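Local coordinates for ribonucleoside-diphosphate reductase, alpha chain (Actinobacillus ureae ATCC 25976, PDB 6DQX), which probably catalyses the reduction of ribonucleoside diphosphates to deoxyribonucleotides, as the catalytic subunit of a class Id ribonucleotide reductase, at residues T120-G125 and M330-R335; M126-G131 and T166-I171; M295-F300 and L348-W353; I376-Q381 and Q513-Q518; K495-I500 and N523-P528. All coordinates share one frame; numbering follows the deposited sequence.

Contact 1. Residues T120-G125 and M330-R335; sequences TTAEVG and MPFLDR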
# COMPACT_ATOMS: atom_id res chain seq x y z
N THR A 120 -7.15 -5.95 1.10
CA THR A 120 -6.43 -6.21 2.36
C THR A 120 -5.49 -5.06 2.73
O THR A 120 -5.42 -4.67 3.88
CB THR A 120 -5.68 -7.55 2.31
OG1 THR A 120 -6.57 -8.56 1.85
CG2 THR A 120 -5.13 -7.92 3.71
N THR A 121 -4.81 -4.48 1.73
CA THR A 121 -3.94 -3.33 1.96
C THR A 121 -4.69 -2.15 2.59
O THR A 121 -4.23 -1.56 3.57
CB THR A 121 -3.23 -2.90 0.62
OG1 THR A 121 -2.47 -4.00 0.13
CG2 THR A 121 -2.30 -1.77 0.82
N ALA A 122 -5.87 -1.84 2.05
CA ALA A 122 -6.67 -0.75 2.56
C ALA A 122 -7.21 -1.08 3.97
O ALA A 122 -7.26 -0.19 4.80
CB ALA A 122 -7.80 -0.42 1.59
N GLU A 123 -7.57 -2.33 4.23
CA GLU A 123 -8.01 -2.75 5.60
C GLU A 123 -6.92 -2.48 6.60
O GLU A 123 -7.15 -1.79 7.61
CB GLU A 123 -8.36 -4.23 5.67
CG GLU A 123 -9.66 -4.65 5.03
CD GLU A 123 -9.82 -6.17 5.03
OE1 GLU A 123 -8.81 -6.89 4.88
OE2 GLU A 123 -10.95 -6.67 5.17
N VAL A 124 -5.72 -2.99 6.30
CA VAL A 124 -4.56 -2.81 7.16
C VAL A 124 -4.20 -1.33 7.37
O VAL A 124 -3.88 -0.90 8.49
CB VAL A 124 -3.36 -3.64 6.66
CG1 VAL A 124 -2.11 -3.36 7.50
CG2 VAL A 124 -3.67 -5.13 6.69
N GLY A 125 -4.27 -0.53 6.31
CA GLY A 125 -4.07 0.88 6.45
C GLY A 125 -5.03 1.54 7.41
O GLY A 125 -4.61 2.28 8.30
N MET A 330 -17.98 2.49 7.78
CA MET A 330 -16.56 2.81 7.80
C MET A 330 -15.92 2.30 6.54
O MET A 330 -15.98 1.08 6.24
CB MET A 330 -15.83 2.32 9.05
CG MET A 330 -15.99 3.29 10.20
SD MET A 330 -15.37 2.72 11.80
CE MET A 330 -13.63 2.85 11.49
N PRO A 331 -15.32 3.22 5.77
CA PRO A 331 -14.71 2.78 4.53
C PRO A 331 -13.68 1.69 4.79
O PRO A 331 -12.89 1.86 5.74
CB PRO A 331 -14.02 4.04 3.99
CG PRO A 331 -13.94 5.01 5.12
CD PRO A 331 -14.98 4.63 6.12
N PHE A 332 -13.79 0.61 3.99
CA PHE A 332 -12.83 -0.50 3.83
C PHE A 332 -12.96 -1.63 4.87
O PHE A 332 -12.31 -2.66 4.72
CB PHE A 332 -11.38 -0.02 3.79
CG PHE A 332 -11.07 0.86 2.60
CD1 PHE A 332 -11.23 0.36 1.32
CD2 PHE A 332 -10.60 2.15 2.77
CE1 PHE A 332 -10.94 1.15 0.22
CE2 PHE A 332 -10.30 2.94 1.66
CZ PHE A 332 -10.47 2.44 0.39
N LEU A 333 -13.84 -1.44 5.85
CA LEU A 333 -14.04 -2.43 6.92
C LEU A 333 -15.27 -3.34 6.70
O LEU A 333 -15.71 -4.04 7.64
CB LEU A 333 -14.14 -1.69 8.24
CG LEU A 333 -12.94 -0.81 8.62
CD1 LEU A 333 -13.05 -0.41 10.08
CD2 LEU A 333 -11.59 -1.46 8.35
N ASP A 334 -15.77 -3.41 5.47
CA ASP A 334 -17.00 -4.19 5.18
C ASP A 334 -16.85 -5.69 5.51
O ASP A 334 -17.82 -6.32 5.93
CB ASP A 334 -17.52 -4.03 3.75
CG ASP A 334 -16.47 -4.33 2.70
OD1 ASP A 334 -15.35 -3.76 2.79
OD2 ASP A 334 -16.77 -5.10 1.75
N ARG A 335 -15.65 -6.24 5.35
CA ARG A 335 -15.46 -7.68 5.58
C ARG A 335 -15.50 -7.98 7.08
O ARG A 335 -15.99 -9.04 7.46
CB ARG A 335 -14.15 -8.21 4.99
CG ARG A 335 -14.10 -8.10 3.47
CD ARG A 335 -13.14 -9.07 2.84
NE ARG A 335 -11.76 -8.71 3.16
CZ ARG A 335 -10.68 -9.27 2.61
NH1 ARG A 335 -10.79 -10.26 1.74
NH2 ARG A 335 -9.47 -8.85 2.97
O HOH W 1 -13.06 -5.18 5.62

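Contact 2. Residues M126-G131 and T166-I171; sequences MMSKIG and TVIDVI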
# COMPACT_ATOMS: atom_id res chain seq x y z
N MET A 126 -6.33 1.28 7.22
CA MET A 126 -7.34 1.90 8.06
C MET A 126 -7.20 1.44 9.51
O MET A 126 -7.33 2.26 10.43
CB MET A 126 -8.76 1.57 7.57
CG MET A 126 -9.14 2.17 6.22
SD MET A 126 -8.92 3.95 6.21
CE MET A 126 -10.08 4.50 7.44
N MET A 127 -6.93 0.16 9.71
CA MET A 127 -6.73 -0.38 11.07
C MET A 127 -5.43 0.04 11.74
O MET A 127 -5.39 0.20 12.96
CB MET A 127 -6.85 -1.90 11.07
CG MET A 127 -8.26 -2.40 10.81
SD MET A 127 -9.47 -1.69 11.94
CE MET A 127 -8.80 -2.16 13.53
N SER A 128 -4.37 0.23 10.96
CA SER A 128 -3.11 0.79 11.52
C SER A 128 -3.28 2.22 12.05
O SER A 128 -2.59 2.62 12.98
CB SER A 128 -1.99 0.76 10.48
OG SER A 128 -1.76 -0.57 10.04
N LYS A 129 -4.17 3.00 11.44
CA LYS A 129 -4.50 4.33 11.95
C LYS A 129 -5.33 4.21 13.22
O LYS A 129 -5.08 4.93 14.17
CB LYS A 129 -5.30 5.15 10.93
CG LYS A 129 -5.75 6.53 11.40
CD LYS A 129 -4.54 7.43 11.73
CE LYS A 129 -4.90 8.92 11.71
NZ LYS A 129 -3.69 9.80 11.69
N ILE A 130 -6.33 3.33 13.20
CA ILE A 130 -7.32 3.20 14.28
C ILE A 130 -6.73 2.45 15.49
O ILE A 130 -7.03 2.79 16.65
CB ILE A 130 -8.60 2.50 13.75
CG1 ILE A 130 -9.31 3.42 12.74
CG2 ILE A 130 -9.54 2.12 14.90
CD1 ILE A 130 -10.32 2.74 11.82
N GLY A 131 -5.90 1.44 15.20
CA GLY A 131 -5.19 0.65 16.21
C GLY A 131 -5.92 -0.64 16.53
O GLY A 131 -7.07 -0.85 16.10
N THR A 166 5.48 -1.86 4.56
CA THR A 166 5.46 -0.42 4.32
C THR A 166 4.24 0.27 4.89
O THR A 166 4.36 1.36 5.46
CB THR A 166 5.58 -0.09 2.81
OG1 THR A 166 6.83 -0.59 2.34
CG2 THR A 166 5.55 1.38 2.56
N VAL A 167 3.07 -0.34 4.76
CA VAL A 167 1.86 0.27 5.29
C VAL A 167 2.04 0.59 6.78
O VAL A 167 1.74 1.71 7.22
CB VAL A 167 0.60 -0.59 5.09
CG1 VAL A 167 -0.56 -0.07 5.94
CG2 VAL A 167 0.18 -0.64 3.64
N ILE A 168 2.54 -0.38 7.55
CA ILE A 168 2.72 -0.16 9.00
C ILE A 168 3.91 0.77 9.33
O ILE A 168 3.88 1.46 10.34
CB ILE A 168 2.78 -1.47 9.82
CG1 ILE A 168 4.10 -2.21 9.62
CG2 ILE A 168 1.58 -2.34 9.49
CD1 ILE A 168 4.22 -3.49 10.41
N ASP A 169 4.92 0.82 8.47
CA ASP A 169 5.99 1.82 8.59
C ASP A 169 5.45 3.24 8.44
O ASP A 169 5.90 4.16 9.14
CB ASP A 169 7.06 1.57 7.53
CG ASP A 169 8.30 2.46 7.69
OD1 ASP A 169 8.55 3.02 8.77
OD2 ASP A 169 9.01 2.62 6.69
N VAL A 170 4.48 3.41 7.54
CA VAL A 170 3.95 4.71 7.14
C VAL A 170 2.77 5.18 8.00
O VAL A 170 2.67 6.38 8.28
CB VAL A 170 3.60 4.65 5.62
CG1 VAL A 170 2.67 5.76 5.20
CG2 VAL A 170 4.89 4.64 4.82
N ILE A 171 1.90 4.26 8.42
CA ILE A 171 0.68 4.61 9.15
C ILE A 171 0.77 4.06 10.57
O ILE A 171 1.07 2.87 10.75
CB ILE A 171 -0.56 4.00 8.47
CG1 ILE A 171 -0.64 4.44 7.02
CG2 ILE A 171 -1.84 4.38 9.20
CD1 ILE A 171 -1.63 3.65 6.22

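Contact 3. Residues M295-F300 and L348-W353; sequences MNLLYF and LGVLGW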
# COMPACT_ATOMS: atom_id res chain seq x y z
N MET A 295 -10.59 -12.04 33.21
CA MET A 295 -10.86 -12.33 34.62
C MET A 295 -9.57 -12.41 35.42
O MET A 295 -8.64 -13.05 35.01
CB MET A 295 -11.63 -13.64 34.75
CG MET A 295 -13.05 -13.63 34.18
SD MET A 295 -14.19 -12.46 34.92
CE MET A 295 -14.16 -12.93 36.64
N ASN A 296 -9.57 -11.81 36.61
CA ASN A 296 -8.40 -11.81 37.47
C ASN A 296 -8.45 -13.06 38.32
O ASN A 296 -9.20 -13.11 39.32
CB ASN A 296 -8.40 -10.58 38.37
CG ASN A 296 -7.13 -10.43 39.16
OD1 ASN A 296 -6.25 -11.29 39.13
ND2 ASN A 296 -7.05 -9.35 39.95
N LEU A 297 -7.63 -14.04 37.96
CA LEU A 297 -7.61 -15.32 38.69
C LEU A 297 -7.09 -15.23 40.11
O LEU A 297 -7.34 -16.15 40.92
CB LEU A 297 -6.80 -16.34 37.92
CG LEU A 297 -7.25 -16.62 36.49
CD1 LEU A 297 -6.46 -17.77 35.90
CD2 LEU A 297 -8.74 -16.89 36.35
N LEU A 298 -6.39 -14.14 40.47
CA LEU A 298 -5.99 -13.95 41.87
C LEU A 298 -7.19 -14.10 42.81
O LEU A 298 -7.06 -14.61 43.94
CB LEU A 298 -5.36 -12.57 42.07
CG LEU A 298 -4.97 -12.16 43.50
CD1 LEU A 298 -4.04 -13.20 44.10
CD2 LEU A 298 -4.30 -10.79 43.49
N TYR A 299 -8.36 -13.65 42.35
CA TYR A 299 -9.56 -13.68 43.16
C TYR A 299 -10.53 -14.79 42.80
O TYR A 299 -11.72 -14.69 43.11
CB TYR A 299 -10.23 -12.29 43.09
CG TYR A 299 -9.34 -11.19 43.60
CD1 TYR A 299 -8.78 -11.25 44.89
CD2 TYR A 299 -9.03 -10.07 42.81
CE1 TYR A 299 -7.95 -10.25 45.36
CE2 TYR A 299 -8.19 -9.07 43.28
CZ TYR A 299 -7.66 -9.15 44.55
OH TYR A 299 -6.84 -8.15 45.02
N PHE A 300 -10.05 -15.85 42.15
CA PHE A 300 -10.92 -16.96 41.73
C PHE A 300 -11.83 -17.46 42.85
O PHE A 300 -13.04 -17.62 42.66
CB PHE A 300 -10.10 -18.13 41.18
CG PHE A 300 -10.94 -19.33 40.80
CD1 PHE A 300 -11.75 -19.30 39.68
CD2 PHE A 300 -10.93 -20.47 41.60
CE1 PHE A 300 -12.55 -20.39 39.35
CE2 PHE A 300 -11.73 -21.56 41.26
CZ PHE A 300 -12.53 -21.53 40.14
N LEU A 348 -12.93 -13.75 25.87
CA LEU A 348 -12.75 -13.52 27.29
C LEU A 348 -11.52 -14.33 27.74
O LEU A 348 -11.41 -15.54 27.45
CB LEU A 348 -13.99 -13.96 28.07
CG LEU A 348 -13.96 -13.81 29.60
CD1 LEU A 348 -15.36 -13.45 30.10
CD2 LEU A 348 -13.41 -15.06 30.31
N GLY A 349 -10.60 -13.66 28.42
CA GLY A 349 -9.33 -14.23 28.85
C GLY A 349 -9.14 -14.18 30.34
O GLY A 349 -10.10 -13.99 31.10
N VAL A 350 -7.87 -14.30 30.77
CA VAL A 350 -7.51 -14.31 32.18
C VAL A 350 -6.19 -13.63 32.40
O VAL A 350 -5.41 -13.45 31.46
CB VAL A 350 -7.35 -15.78 32.74
CG1 VAL A 350 -8.65 -16.54 32.54
CG2 VAL A 350 -6.18 -16.51 32.09
N LEU A 351 -5.97 -13.22 33.64
CA LEU A 351 -4.63 -12.87 34.13
C LEU A 351 -4.51 -13.27 35.59
O LEU A 351 -5.48 -13.70 36.20
CB LEU A 351 -4.33 -11.38 33.91
CG LEU A 351 -5.40 -10.37 34.27
CD1 LEU A 351 -5.48 -10.11 35.75
CD2 LEU A 351 -5.15 -9.05 33.53
N GLY A 352 -3.29 -13.21 36.12
CA GLY A 352 -3.08 -13.49 37.53
C GLY A 352 -3.04 -14.96 37.88
O GLY A 352 -3.25 -15.30 39.04
N TRP A 353 -2.80 -15.84 36.90
CA TRP A 353 -2.67 -17.28 37.19
C TRP A 353 -1.55 -17.57 38.20
O TRP A 353 -1.77 -18.23 39.22
CB TRP A 353 -2.38 -18.03 35.89
CG TRP A 353 -2.03 -19.50 35.96
CD1 TRP A 353 -0.98 -20.11 35.32
CD2 TRP A 353 -2.72 -20.54 36.67
NE1 TRP A 353 -0.98 -21.47 35.58
CE2 TRP A 353 -2.04 -21.76 36.40
CE3 TRP A 353 -3.85 -20.57 37.49
CZ2 TRP A 353 -2.45 -23.00 36.95
CZ3 TRP A 353 -4.24 -21.82 38.06
CH2 TRP A 353 -3.55 -23.00 37.76

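Contact 4. Residues I376-Q381 and Q513-Q518; sequences IFKTLQ and QKYIDQ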
# COMPACT_ATOMS: atom_id res chain seq x y z
N ILE A 376 -10.35 -24.07 37.34
CA ILE A 376 -10.57 -22.69 36.90
C ILE A 376 -11.11 -22.62 35.48
O ILE A 376 -12.15 -21.96 35.21
CB ILE A 376 -9.28 -21.86 37.04
CG1 ILE A 376 -9.06 -21.58 38.54
CG2 ILE A 376 -9.36 -20.56 36.26
CD1 ILE A 376 -7.76 -20.89 38.88
N PHE A 377 -10.45 -23.32 34.57
CA PHE A 377 -10.83 -23.22 33.15
C PHE A 377 -12.11 -23.96 32.82
O PHE A 377 -12.88 -23.51 32.00
CB PHE A 377 -9.64 -23.53 32.28
CG PHE A 377 -8.62 -22.45 32.34
CD1 PHE A 377 -8.78 -21.29 31.56
CD2 PHE A 377 -7.57 -22.51 33.21
CE1 PHE A 377 -7.86 -20.28 31.65
CE2 PHE A 377 -6.67 -21.50 33.33
CZ PHE A 377 -6.80 -20.38 32.52
N LYS A 378 -12.40 -25.04 33.56
CA LYS A 378 -13.69 -25.69 33.45
C LYS A 378 -14.82 -24.76 33.89
O LYS A 378 -15.90 -24.71 33.25
CB LYS A 378 -13.71 -27.02 34.25
CG LYS A 378 -15.02 -27.82 34.10
CD LYS A 378 -14.90 -29.18 34.81
CE LYS A 378 -16.09 -30.08 34.48
NZ LYS A 378 -17.27 -29.73 35.31
N THR A 379 -14.61 -24.08 35.00
CA THR A 379 -15.60 -23.14 35.54
C THR A 379 -15.87 -22.01 34.55
O THR A 379 -17.02 -21.66 34.27
CB THR A 379 -15.12 -22.55 36.88
OG1 THR A 379 -14.89 -23.61 37.83
CG2 THR A 379 -16.12 -21.60 37.45
N LEU A 380 -14.79 -21.46 34.03
CA LEU A 380 -14.94 -20.38 33.01
C LEU A 380 -15.65 -20.82 31.74
O LEU A 380 -16.52 -20.11 31.23
CB LEU A 380 -13.59 -19.76 32.72
CG LEU A 380 -13.12 -18.81 33.83
CD1 LEU A 380 -11.68 -18.38 33.54
CD2 LEU A 380 -14.05 -17.62 34.02
N GLN A 381 -15.34 -22.03 31.24
CA GLN A 381 -16.01 -22.54 30.04
C GLN A 381 -17.52 -22.63 30.27
O GLN A 381 -18.32 -22.23 29.42
CB GLN A 381 -15.46 -23.90 29.65
CG GLN A 381 -16.09 -24.50 28.40
CD GLN A 381 -15.82 -25.97 28.19
OE1 GLN A 381 -15.98 -26.80 29.11
NE2 GLN A 381 -15.49 -26.33 26.94
N GLN A 513 -6.53 -26.33 27.30
CA GLN A 513 -7.02 -26.13 25.94
C GLN A 513 -8.38 -26.75 25.68
O GLN A 513 -9.16 -26.17 24.91
CB GLN A 513 -6.03 -26.59 24.89
CG GLN A 513 -6.35 -26.16 23.45
CD GLN A 513 -6.51 -24.66 23.29
OE1 GLN A 513 -5.55 -23.91 23.40
NE2 GLN A 513 -7.76 -24.21 23.07
N LYS A 514 -8.70 -27.87 26.33
CA LYS A 514 -10.02 -28.48 26.11
C LYS A 514 -11.18 -27.60 26.55
O LYS A 514 -12.32 -27.79 26.08
CB LYS A 514 -10.13 -29.87 26.76
CG LYS A 514 -10.24 -29.87 28.27
CD LYS A 514 -10.29 -31.30 28.82
CE LYS A 514 -8.92 -31.95 28.80
NZ LYS A 514 -7.96 -31.35 29.76
N TYR A 515 -10.91 -26.64 27.44
CA TYR A 515 -11.93 -25.71 27.93
C TYR A 515 -11.96 -24.35 27.22
O TYR A 515 -12.73 -23.49 27.63
CB TYR A 515 -11.68 -25.44 29.40
CG TYR A 515 -11.69 -26.70 30.22
CD1 TYR A 515 -12.84 -27.45 30.29
CD2 TYR A 515 -10.56 -27.13 30.90
CE1 TYR A 515 -12.88 -28.63 31.05
CE2 TYR A 515 -10.58 -28.32 31.64
CZ TYR A 515 -11.75 -29.03 31.73
OH TYR A 515 -11.80 -30.21 32.47
N ILE A 516 -11.15 -24.18 26.19
CA ILE A 516 -10.96 -22.86 25.53
C ILE A 516 -11.26 -23.05 24.06
O ILE A 516 -10.58 -23.82 23.35
CB ILE A 516 -9.51 -22.35 25.73
CG1 ILE A 516 -9.22 -22.06 27.21
CG2 ILE A 516 -9.25 -21.08 24.90
CD1 ILE A 516 -7.75 -21.93 27.54
N ASP A 517 -12.30 -22.38 23.59
CA ASP A 517 -12.71 -22.55 22.20
C ASP A 517 -11.82 -21.83 21.15
O ASP A 517 -11.81 -22.24 19.99
CB ASP A 517 -14.24 -22.32 22.00
CG ASP A 517 -14.72 -20.98 22.55
OD1 ASP A 517 -13.88 -20.12 22.90
OD2 ASP A 517 -15.97 -20.77 22.61
N GLN A 518 -11.10 -20.79 21.55
CA GLN A 518 -10.04 -20.22 20.72
C GLN A 518 -8.69 -20.77 21.20
O GLN A 518 -8.55 -22.00 21.40
CB GLN A 518 -10.12 -18.70 20.67
CG GLN A 518 -11.46 -18.12 20.19
CD GLN A 518 -11.29 -16.72 19.63
OE1 GLN A 518 -10.55 -16.52 18.66
NE2 GLN A 518 -11.91 -15.74 20.26

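Contact 5. Residues K495-I500 and N523-P528; sequences KTFSEI and NIMVHP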
# COMPACT_ATOMS: atom_id res chain seq x y z
N LYS A 495 10.25 -19.67 42.23
CA LYS A 495 11.04 -19.80 41.01
C LYS A 495 10.56 -18.76 39.98
O LYS A 495 9.36 -18.46 39.87
CB LYS A 495 10.91 -21.18 40.39
CG LYS A 495 11.74 -22.28 41.03
CD LYS A 495 11.55 -23.55 40.22
CE LYS A 495 12.03 -24.77 40.96
NZ LYS A 495 13.48 -24.97 40.81
N THR A 496 11.53 -18.21 39.25
CA THR A 496 11.28 -17.27 38.13
C THR A 496 10.86 -18.04 36.88
O THR A 496 11.06 -19.24 36.79
CB THR A 496 12.58 -16.51 37.79
OG1 THR A 496 13.60 -17.44 37.42
CG2 THR A 496 13.05 -15.72 38.98
N PHE A 497 10.34 -17.33 35.88
CA PHE A 497 9.97 -17.92 34.57
C PHE A 497 11.16 -18.75 34.02
O PHE A 497 11.00 -19.90 33.61
CB PHE A 497 9.60 -16.80 33.58
CG PHE A 497 8.87 -17.23 32.32
CD1 PHE A 497 8.64 -18.57 31.96
CD2 PHE A 497 8.42 -16.24 31.44
CE1 PHE A 497 7.96 -18.89 30.79
CE2 PHE A 497 7.76 -16.56 30.26
CZ PHE A 497 7.53 -17.89 29.93
N SER A 498 12.36 -18.17 34.05
CA SER A 498 13.57 -18.85 33.56
C SER A 498 13.93 -20.15 34.32
O SER A 498 14.49 -21.08 33.74
CB SER A 498 14.77 -17.89 33.57
OG SER A 498 15.10 -17.49 34.88
N GLU A 499 13.60 -20.21 35.60
CA GLU A 499 13.88 -21.38 36.45
C GLU A 499 12.82 -22.49 36.38
O GLU A 499 13.03 -23.59 36.90
CB GLU A 499 14.05 -20.90 37.90
CG GLU A 499 15.32 -20.07 38.12
CD GLU A 499 15.32 -19.24 39.40
OE1 GLU A 499 14.24 -18.98 40.00
OE2 GLU A 499 16.43 -18.80 39.80
N ILE A 500 11.67 -22.18 35.78
CA ILE A 500 10.54 -23.10 35.71
C ILE A 500 10.69 -24.04 34.52
O ILE A 500 11.26 -23.68 33.48
CB ILE A 500 9.20 -22.29 35.72
CG1 ILE A 500 8.94 -21.74 37.12
CG2 ILE A 500 8.01 -23.15 35.29
CD1 ILE A 500 7.92 -20.64 37.23
N ASN A 523 4.19 -18.08 25.48
CA ASN A 523 5.64 -17.82 25.42
C ASN A 523 6.41 -18.87 26.19
O ASN A 523 5.89 -19.46 27.13
CB ASN A 523 5.95 -16.44 26.02
CG ASN A 523 5.38 -15.29 25.20
OD1 ASN A 523 5.44 -15.32 23.98
ND2 ASN A 523 4.83 -14.27 25.87
N ILE A 524 7.65 -19.11 25.79
CA ILE A 524 8.56 -19.95 26.58
C ILE A 524 9.88 -19.18 26.70
O ILE A 524 10.13 -18.25 25.93
CB ILE A 524 8.80 -21.35 25.97
CG1 ILE A 524 9.42 -21.28 24.58
CG2 ILE A 524 7.50 -22.15 25.91
CD1 ILE A 524 9.90 -22.63 24.08
N MET A 525 10.68 -19.59 27.67
CA MET A 525 11.96 -18.96 27.95
C MET A 525 13.00 -20.05 28.03
O MET A 525 12.86 -21.00 28.83
CB MET A 525 11.89 -18.17 29.24
CG MET A 525 13.05 -17.21 29.40
SD MET A 525 12.87 -16.18 30.86
CE MET A 525 11.87 -14.81 30.26
N VAL A 526 14.05 -19.90 27.23
CA VAL A 526 15.01 -20.96 26.99
C VAL A 526 16.43 -20.38 27.07
O VAL A 526 16.71 -19.32 26.50
CB VAL A 526 14.75 -21.60 25.61
CG1 VAL A 526 15.75 -22.71 25.30
CG2 VAL A 526 13.32 -22.15 25.54
N HIS A 527 17.31 -21.09 27.79
CA HIS A 527 18.72 -20.70 27.92
C HIS A 527 19.40 -20.82 26.54
O HIS A 527 19.17 -21.80 25.83
CB HIS A 527 19.39 -21.63 28.95
CG HIS A 527 20.71 -21.14 29.46
ND1 HIS A 527 21.80 -20.94 28.65
CD2 HIS A 527 21.12 -20.85 30.72
CE1 HIS A 527 22.82 -20.52 29.38
NE2 HIS A 527 22.43 -20.46 30.64
N PRO A 528 20.23 -19.82 26.15
CA PRO A 528 20.90 -19.90 24.83
C PRO A 528 21.83 -21.13 24.63
O PRO A 528 22.06 -21.55 23.51
CB PRO A 528 21.71 -18.59 24.76
CG PRO A 528 21.89 -18.19 26.19
CD PRO A 528 20.61 -18.58 26.87
O HOH W 2 14.06 -22.27 30.95

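Contact 1. Residues T120-G125 and M330-R335
Glu123 and Arg335 join helix 114-130 to the first turn of helix 334-343 through a buried salt bridge. Glu123 can be followed outward from its CB: the next carbon, Glu123 CG, rests 3.3 Å from Phe332 O, and the chain then runs extended to the carboxylate (chi2 174°). There the two oxygens part. Glu123 OE1 takes a nearly straight bond from Arg335 NH2 at 2.8 Å, and Glu123 OE2 takes one from Arg335 NE at 3.0 Å, a side-on, two-nitrogen grip. Both oxygens lie in the guanidinium plane, yet the carboxylate is turned 41° from it, which brings the nitrogens in from above the carboxylate plane. OE1 is also bonded to Ser108. In the ribonucleotide reductase barrel domain this pairing joins two helices beside strand 105-109, next to the second subunit, whose Val119 packs on Phe332. A water donates to Glu123 OE2 at 2.6 Å and to Phe332 O, and accepts from Arg335 N. Arg335 NH2 gives a more bent bond to Thr120 OG1 (3.1 Å, 137°), a hydroxyl also bonded to Glu116 O. Next to Glu123 in the helix, Ala122 CB sits over one face of the Phe332 ring, 3.6 Å from its centroid, in a CH-pi contact.

Contact 2. Residues M126-G131 and T166-I171
Ser128 and Ile171 form the close part of this contact, where the last turn of helix 114-130 meets the end of helix 156-170. Ile171 is the first residue to leave helical geometry, and its side chain points at the neighbouring helix. Its CG2 lies anti to the backbone N (CG1 has chi1 -56°), and this methyl, Ile171 CG2, pushes against the helix backbone, 3.5 Å from Lys129 N and 3.8 Å from Lys129 CA. The same methyl is 3.8 Å from Ser128 CB, which also lies 3.7 Å from Ile171 O. Ser128 thus presents a small, mostly apolar surface to its neighbour: its hydroxyl is turned back along its own helix to Val124 O, and Ser128 OG lies 3.8 Å from the methyl CG2 of Ile168.

Around this core the packing thins. Val167 points at the same helix but comes no nearer Ser128 than 4.3 Å, from Val167 CG1 to Ser128 OG; it also packs on Thr121 and Val124, earlier in helix 114-130. On the outer side, Lys129 lends its CB to Ile171 CG2 at 3.9 Å, after which the chain bends at chi2 (62°) and leads away. Thr166 bonds to its counterpart in the second subunit. Ile114, Met118 and Phe160 of that subunit pack on this helix pair, consistent with the four-helix bundle at the dimer interface of class I ribonucleotide reductase alpha subunits.

Contact 3. Residues M295-F300 and L348-W353
Two parallel strands of the barrel sheet, 288-296 and 347-351, come together where Met295 pairs with Val350 and Asn296 with Leu351. Three backbone bonds tie them: Met295 N to Gly349 O (2.9 Å), Leu351 N to Met295 O (3.0 Å) and Leu297 N to Leu351 O (2.8 Å). The last carries the pairing just past the end of strand 288-296.

On the face of Met295 and Val350, Leu297 CD2 lies 3.8 Å from Val350 CG1, while the other methyl, Leu297 CD1, rests 4.1 Å from Trp353 CB. Helix 367-395 covers this face through Ile376 and Leu380. On the other face, Leu351 CD1 touches Asn296 OD1 at 3.7 Å. With CG anti to the backbone N (chi1 -173°), the Asn296 amide reaches toward the following residues, and OD1 accepts from Leu298 N in an Asx turn; its ND2 is bonded to Gly83 O. Gly352, the N-cap of helix 353-359, has positive phi and lies close beside that amide, Gly352 CA being 4.2 Å from Asn296 OD1. Parallel neighbours joined through intervening helices, each strand running on into a helix, are typical of the ten-stranded alpha/beta barrel of ribonucleotide reductases.

Contact 4. Residues I376-Q381 and Q513-Q518
The Tyr515 ring is packed on both faces: Lys514 CG stands over the centre of one, and across the other Lys378 CB makes a CH-pi contact, 3.9 Å from the centroid. At the ring edge lies the amide of Gln381, its plane turned 89° from the ring, with Gln381 OE1 3.4 Å from Tyr515 CD1. The tyrosine belongs to a type I beta turn, Gln513 to Ile516, which follows helix 502-513 and sets the ring against helix 367-395 of the barrel domain.

Three residues of one side of that helix form the seat. Phe377 offers its carbonyl, Phe377 O being 3.5 Å from Tyr515 CB, while Phe377 CB lies 4.0 Å from Tyr515 CD2. With CG anti to the backbone N (chi1 -175°), the Lys378 chain passes obliquely over the ring face, Lys378 CD coming 4.0 Å from Tyr515 OH, before NZ meets Glu382 in a salt bridge. Gln381, a turn further on, crosses Tyr515 at about a right angle, and Gln381 CB comes within 3.4 Å of Tyr515 O. The phenol is fixed at its far end by a hydrogen bond with Asn374. Beyond the tyrosine, Ile516 CD1 meets the Phe377 ring obliquely, 4.2 Å from CD1 of that phenylalanine.

Contact 5. Residues K495-I500 and N523-P528
Met525 lies over one face of the Phe497 ring, its CB 4.2 Å from the centroid and almost on the normal. From there its chain runs out with CG anti to the backbone N (chi1 -165°) and bends at chi3, bringing Met525 CE 3.9 Å from Phe497 CD2. The sulfur meets the ring obliquely, 4.9 Å from the centroid, a Met-aromatic contact, and Met525 SD also touches Ser498 CB at 3.7 Å. At the ring edge, in its plane, Asn523 O approaches Phe497 CZ to 3.6 Å.

A water links the two backbones, donating to Met525 O at 2.7 Å and to Ser498 O at 3.1 Å. Further out, Thr496 and Ser498 share a hydroxyl-hydroxyl bond, and Glu499 OE1 accepts a straight bond from Thr496 N at 2.9 Å, within the turn that carries Phe497. Gln502 OE1 accepts a hydrogen bond from Met525 N. The loop thus packs on short strand 524-525, which runs parallel to strand 549-554 in the alpha/beta barrel of the family.

In the fold
The five contacts span the barrel domain. Contacts 1 and 2 share helix 114-130, with centres 11 Å apart; contact 2 is nested within the chain loop that contact 1 closes, and both border the second subunit. Contact 3 is on the opposite side of the chain's centre from both. It adjoins contact 4, 13 Å away between centres: Ile376 packs on Leu297, Phe300 and Trp353, and Leu380 on Val350. Contact 5 reaches the same sheet as contact 3, centres about 22 Å apart, and its segments alternate along the chain with those of contact 4. Contacts 1 and 2 thus lie on the dimer side, whereas contacts 3, 4 and 5 involve barrel strands, a covering helix and loops, without touching the first two.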